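PDB 6C3R: protein 1A from Cricket paralysis virus, which suppresses antiviral RNA interference in insect cells by inhibiting host Argonaute-2 and recruiting a cellular ubiquitin ligase complex that promotes its degradation. Local coordinates for residues Q31-S41 with I56-F67. Residues are numbered along the deposited sequence; the frame is centred on the assembly and turned at random.
Sequences QSKPQLLDLES and IKREEELRKLIF
P34 and F67 meet in a CH-pi contact where the loop between strands 26-30 and 42-45 runs antiparallel to helix 53-70 and covers one of its sides. P34 CG lies 3.7 Å from the centroid of the F67 ring, only 8° off the ring normal. Proline suits this place because its compact ring can lie against an aromatic face. The phenyl group reaches the loop because its CG is anti to the backbone N (chi1 178°), and the carbonyl oxygens of Q31 and S32 come near its edge. This end is well packed, with F67 buried and P34 also touching I107 of strand 104-108.

Midway, the loop folds into a type I turn from L37 to E40. L39 CD1 rests 3.7 Å from R63 CD, the two side chains crossing at about a right angle. The arginine thus offers its methylene chain to leucine while its NE bonds to L105 O; L39 also packs on F49 of the second subunit. The solvent side is looser: exposed K64 gives only its aliphatic stem, CG lying 3.8 Å from L36 CD1, which matches a lysine at a border.

The other end is polar, with S41, I56 and E60 buried, K57 and E40 partly exposed. The carboxylate of E60 is divided between two partners, K57 NZ making a salt bridge to OE1 at 2.9 Å and S41 taking OE2 through its hydroxyl and, weakly, its backbone N. A short serine fits beside the helix here, with I56 CG2 against its OG. E40 brings a second carboxylate, nearly parallel to E60's but in a separate plane; K57 would partly offset E60's charge. Bent at chi2 and chi3, the K57 chain also delivers NZ to S41 O at 2.7 Å, from above the carbonyl plane.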
loop_
_atom_site.group_PDB
_atom_site.type_symbol
_atom_site.label_atom_id
_atom_site.label_comp_id
_atom_site.label_asym_id
_atom_site.label_seq_id
_atom_site.Cartn_x
_atom_site.Cartn_y
_atom_site.Cartn_z
ATOM N N GLN A 31 -17.990 14.974 -10.447
ATOM C CA GLN A 31 -17.729 16.404 -10.507
ATOM C C GLN A 31 -17.332 16.856 -11.900
ATOM O O GLN A 31 -16.608 16.150 -12.609
ATOM C CB GLN A 31 -16.594 16.728 -9.565
ATOM C CG GLN A 31 -16.749 16.150 -8.171
ATOM C CD GLN A 31 -15.573 16.483 -7.304
ATOM O OE1 GLN A 31 -14.513 16.844 -7.807
ATOM N NE2 GLN A 31 -15.749 16.365 -5.991
ATOM N N SER A 32 -17.774 18.052 -12.272
ATOM C CA SER A 32 -17.446 18.620 -13.569
ATOM C C SER A 32 -16.016 19.121 -13.647
ATOM O O SER A 32 -15.358 18.958 -14.663
ATOM C CB SER A 32 -18.398 19.757 -13.908
ATOM O OG SER A 32 -19.643 19.235 -14.311
ATOM N N LYS A 33 -15.550 19.751 -12.579
ATOM C CA LYS A 33 -14.236 20.404 -12.570
ATOM C C LYS A 33 -13.538 20.106 -11.245
ATOM O O LYS A 33 -13.551 20.928 -10.332
ATOM C CB LYS A 33 -14.384 21.912 -12.808
ATOM C CG LYS A 33 -14.717 22.279 -14.250
ATOM C CD LYS A 33 -14.746 23.793 -14.429
ATOM C CE LYS A 33 -14.482 24.233 -15.868
ATOM N NZ LYS A 33 -14.248 25.708 -15.963
ATOM N N PRO A 34 -12.955 18.900 -11.136
ATOM C CA PRO A 34 -12.352 18.468 -9.883
ATOM C C PRO A 34 -11.038 19.167 -9.607
ATOM O O PRO A 34 -10.327 19.539 -10.526
ATOM C CB PRO A 34 -12.125 16.977 -10.102
ATOM C CG PRO A 34 -11.964 16.834 -11.565
ATOM C CD PRO A 34 -12.853 17.865 -12.180
ATOM N N GLN A 35 -10.723 19.319 -8.332
ATOM C CA GLN A 35 -9.503 20.003 -7.913
ATOM C C GLN A 35 -8.410 18.954 -7.745
ATOM O O GLN A 35 -7.986 18.668 -6.631
ATOM C CB GLN A 35 -9.746 20.775 -6.610
ATOM C CG GLN A 35 -11.004 21.646 -6.604
ATOM C CD GLN A 35 -10.927 22.856 -7.529
ATOM O OE1 GLN A 35 -9.957 23.030 -8.281
ATOM N NE2 GLN A 35 -11.957 23.715 -7.468
ATOM N N LEU A 36 -7.959 18.391 -8.869
ATOM C CA LEU A 36 -7.076 17.220 -8.855
ATOM C C LEU A 36 -5.716 17.479 -8.253
ATOM O O LEU A 36 -5.050 16.538 -7.823
ATOM C CB LEU A 36 -6.870 16.676 -10.259
ATOM C CG LEU A 36 -8.040 15.935 -10.888
ATOM C CD1 LEU A 36 -7.712 15.593 -12.328
ATOM C CD2 LEU A 36 -8.393 14.686 -10.096
ATOM N N LEU A 37 -5.308 18.743 -8.237
ATOM C CA LEU A 37 -4.042 19.138 -7.635
ATOM C C LEU A 37 -4.134 19.096 -6.109
ATOM O O LEU A 37 -3.142 18.803 -5.453
ATOM C CB LEU A 37 -3.599 20.516 -8.154
ATOM C CG LEU A 37 -2.149 20.613 -8.642
ATOM C CD1 LEU A 37 -1.766 19.472 -9.579
ATOM C CD2 LEU A 37 -1.930 21.952 -9.334
ATOM N N ASP A 38 -5.324 19.333 -5.551
ATOM C CA ASP A 38 -5.564 19.150 -4.101
ATOM C C ASP A 38 -5.453 17.683 -3.652
ATOM O O ASP A 38 -5.263 17.407 -2.454
ATOM C CB ASP A 38 -6.940 19.689 -3.672
ATOM C CG ASP A 38 -7.113 21.177 -3.945
ATOM O OD1 ASP A 38 -6.116 21.880 -4.262
ATOM O OD2 ASP A 38 -8.266 21.647 -3.847
ATOM N N LEU A 39 -5.592 16.752 -4.604
ATOM C CA LEU A 39 -5.423 15.319 -4.345
ATOM C C LEU A 39 -4.016 14.765 -4.643
ATOM O O LEU A 39 -3.823 13.542 -4.614
ATOM C CB LEU A 39 -6.476 14.545 -5.140
ATOM C CG LEU A 39 -7.929 14.894 -4.839
ATOM C CD1 LEU A 39 -8.840 14.200 -5.830
ATOM C CD2 LEU A 39 -8.313 14.517 -3.417
ATOM N N GLU A 40 -3.040 15.644 -4.904
ATOM C CA GLU A 40 -1.656 15.229 -5.175
ATOM C C GLU A 40 -0.710 15.446 -3.978
ATOM O O GLU A 40 -1.076 16.048 -2.964
ATOM C CB GLU A 40 -1.130 15.906 -6.455
ATOM C CG GLU A 40 -1.713 15.264 -7.717
ATOM C CD GLU A 40 -1.221 15.874 -9.027
ATOM O OE1 GLU A 40 -0.164 16.545 -9.036
ATOM O OE2 GLU A 40 -1.903 15.663 -10.061
ATOM N N SER A 41 0.499 14.911 -4.117
ATOM C CA SER A 41 1.555 15.014 -3.113
ATOM C C SER A 41 2.811 15.497 -3.791
ATOM O O SER A 41 2.887 15.497 -5.018
ATOM C CB SER A 41 1.843 13.634 -2.519
ATOM O OG SER A 41 2.528 12.804 -3.449
ATOM N N ILE A 56 2.477 6.107 -4.815
ATOM C CA ILE A 56 1.698 7.356 -4.702
ATOM C C ILE A 56 1.527 8.007 -6.078
ATOM O O ILE A 56 0.416 8.313 -6.486
ATOM C CB ILE A 56 2.376 8.404 -3.745
ATOM C CG1 ILE A 56 2.639 7.868 -2.336
ATOM C CG2 ILE A 56 1.563 9.669 -3.636
ATOM C CD1 ILE A 56 1.464 7.160 -1.713
ATOM N N LYS A 57 2.631 8.239 -6.772
ATOM C CA LYS A 57 2.605 8.983 -8.034
ATOM C C LYS A 57 1.789 8.284 -9.128
ATOM O O LYS A 57 0.988 8.911 -9.820
ATOM C CB LYS A 57 4.027 9.264 -8.506
ATOM C CG LYS A 57 4.741 10.298 -7.644
ATOM C CD LYS A 57 4.272 11.705 -7.990
ATOM C CE LYS A 57 4.164 12.607 -6.766
ATOM N NZ LYS A 57 3.412 13.855 -7.096
ATOM N N ARG A 58 1.986 6.980 -9.239
ATOM C CA ARG A 58 1.136 6.114 -10.050
ATOM C C ARG A 58 -0.374 6.235 -9.742
ATOM O O ARG A 58 -1.179 6.288 -10.670
ATOM C CB ARG A 58 1.604 4.669 -9.897
ATOM C CG ARG A 58 0.784 3.635 -10.635
ATOM C CD ARG A 58 0.920 3.758 -12.145
ATOM N NE ARG A 58 0.530 2.494 -12.783
ATOM C CZ ARG A 58 0.156 2.343 -14.052
ATOM N NH1 ARG A 58 0.122 3.375 -14.901
ATOM N NH2 ARG A 58 -0.181 1.132 -14.485
ATOM N N GLU A 59 -0.741 6.263 -8.464
ATOM C CA GLU A 59 -2.142 6.418 -8.051
ATOM C C GLU A 59 -2.745 7.750 -8.558
ATOM O O GLU A 59 -3.838 7.780 -9.126
ATOM C CB GLU A 59 -2.289 6.259 -6.519
ATOM C CG GLU A 59 -3.749 6.135 -6.045
ATOM C CD GLU A 59 -3.949 5.584 -4.615
ATOM O OE1 GLU A 59 -3.369 4.542 -4.249
ATOM O OE2 GLU A 59 -4.728 6.172 -3.837
ATOM N N GLU A 60 -2.002 8.841 -8.394
ATOM C CA GLU A 60 -2.419 10.180 -8.870
ATOM C C GLU A 60 -2.581 10.238 -10.393
ATOM O O GLU A 60 -3.491 10.861 -10.901
ATOM C CB GLU A 60 -1.391 11.237 -8.453
ATOM C CG GLU A 60 -1.214 11.408 -6.949
ATOM C CD GLU A 60 0.055 12.186 -6.553
ATOM O OE1 GLU A 60 0.710 12.828 -7.441
ATOM O OE2 GLU A 60 0.386 12.163 -5.329
ATOM N N GLU A 61 -1.647 9.609 -11.097
ATOM C CA GLU A 61 -1.627 9.546 -12.560
ATOM C C GLU A 61 -2.895 8.856 -13.088
ATOM O O GLU A 61 -3.563 9.352 -14.016
ATOM C CB GLU A 61 -0.362 8.802 -13.006
ATOM C CG GLU A 61 -0.120 8.791 -14.502
ATOM C CD GLU A 61 0.841 7.702 -14.964
ATOM O OE1 GLU A 61 1.773 8.015 -15.748
ATOM O OE2 GLU A 61 0.677 6.523 -14.566
ATOM N N LEU A 62 -3.228 7.733 -12.461
ATOM C CA LEU A 62 -4.388 6.944 -12.807
ATOM C C LEU A 62 -5.720 7.609 -12.452
ATOM O O LEU A 62 -6.668 7.540 -13.236
ATOM C CB LEU A 62 -4.295 5.566 -12.132
ATOM C CG LEU A 62 -3.241 4.600 -12.671
ATOM C CD1 LEU A 62 -3.128 3.367 -11.809
ATOM C CD2 LEU A 62 -3.553 4.214 -14.096
ATOM N N ARG A 63 -5.818 8.228 -11.275
ATOM C CA ARG A 63 -7.016 8.997 -10.942
ATOM C C ARG A 63 -7.254 10.070 -12.011
ATOM O O ARG A 63 -8.396 10.298 -12.422
ATOM C CB ARG A 63 -6.910 9.646 -9.558
ATOM C CG ARG A 63 -8.154 10.433 -9.150
ATOM C CD ARG A 63 -7.967 11.247 -7.879
ATOM N NE ARG A 63 -7.664 10.389 -6.735
ATOM C CZ ARG A 63 -6.486 10.273 -6.110
ATOM N NH1 ARG A 63 -5.413 10.974 -6.449
ATOM N NH2 ARG A 63 -6.395 9.437 -5.092
ATOM N N LYS A 64 -6.176 10.700 -12.471
ATOM C CA LYS A 64 -6.263 11.766 -13.462
ATOM C C LYS A 64 -6.790 11.231 -14.795
ATOM O O LYS A 64 -7.685 11.796 -15.396
ATOM C CB LYS A 64 -4.894 12.395 -13.636
ATOM C CG LYS A 64 -4.921 13.808 -14.168
ATOM C CD LYS A 64 -3.509 14.305 -14.410
ATOM C CE LYS A 64 -3.486 15.755 -14.874
ATOM N NZ LYS A 64 -2.141 16.170 -15.397
ATOM N N LEU A 65 -6.242 10.106 -15.235
ATOM C CA LEU A 65 -6.653 9.487 -16.479
ATOM C C LEU A 65 -8.066 8.993 -16.413
ATOM O O LEU A 65 -8.781 9.097 -17.405
ATOM C CB LEU A 65 -5.732 8.306 -16.834
ATOM C CG LEU A 65 -4.331 8.705 -17.288
ATOM C CD1 LEU A 65 -3.385 7.511 -17.209
ATOM C CD2 LEU A 65 -4.372 9.284 -18.695
ATOM N N ILE A 66 -8.456 8.439 -15.263
ATOM C CA ILE A 66 -9.792 7.926 -15.091
ATOM C C ILE A 66 -10.780 9.072 -15.200
ATOM O O ILE A 66 -11.871 8.891 -15.714
ATOM C CB ILE A 66 -9.950 7.151 -13.747
ATOM C CG1 ILE A 66 -9.230 5.798 -13.840
ATOM C CG2 ILE A 66 -11.421 6.928 -13.347
ATOM C CD1 ILE A 66 -8.800 5.224 -12.498
ATOM N N PHE A 67 -10.398 10.262 -14.743
ATOM C CA PHE A 67 -11.271 11.398 -14.921
ATOM C C PHE A 67 -11.240 11.927 -16.339
ATOM O O PHE A 67 -12.299 12.139 -16.957
ATOM C CB PHE A 67 -10.955 12.552 -14.000
ATOM C CG PHE A 67 -11.855 13.722 -14.262
ATOM C CD1 PHE A 67 -13.157 13.715 -13.775
ATOM C CD2 PHE A 67 -11.448 14.772 -15.084
ATOM C CE1 PHE A 67 -14.019 14.767 -14.044
ATOM C CE2 PHE A 67 -12.305 15.823 -15.368
ATOM C CZ PHE A 67 -13.592 15.824 -14.840
#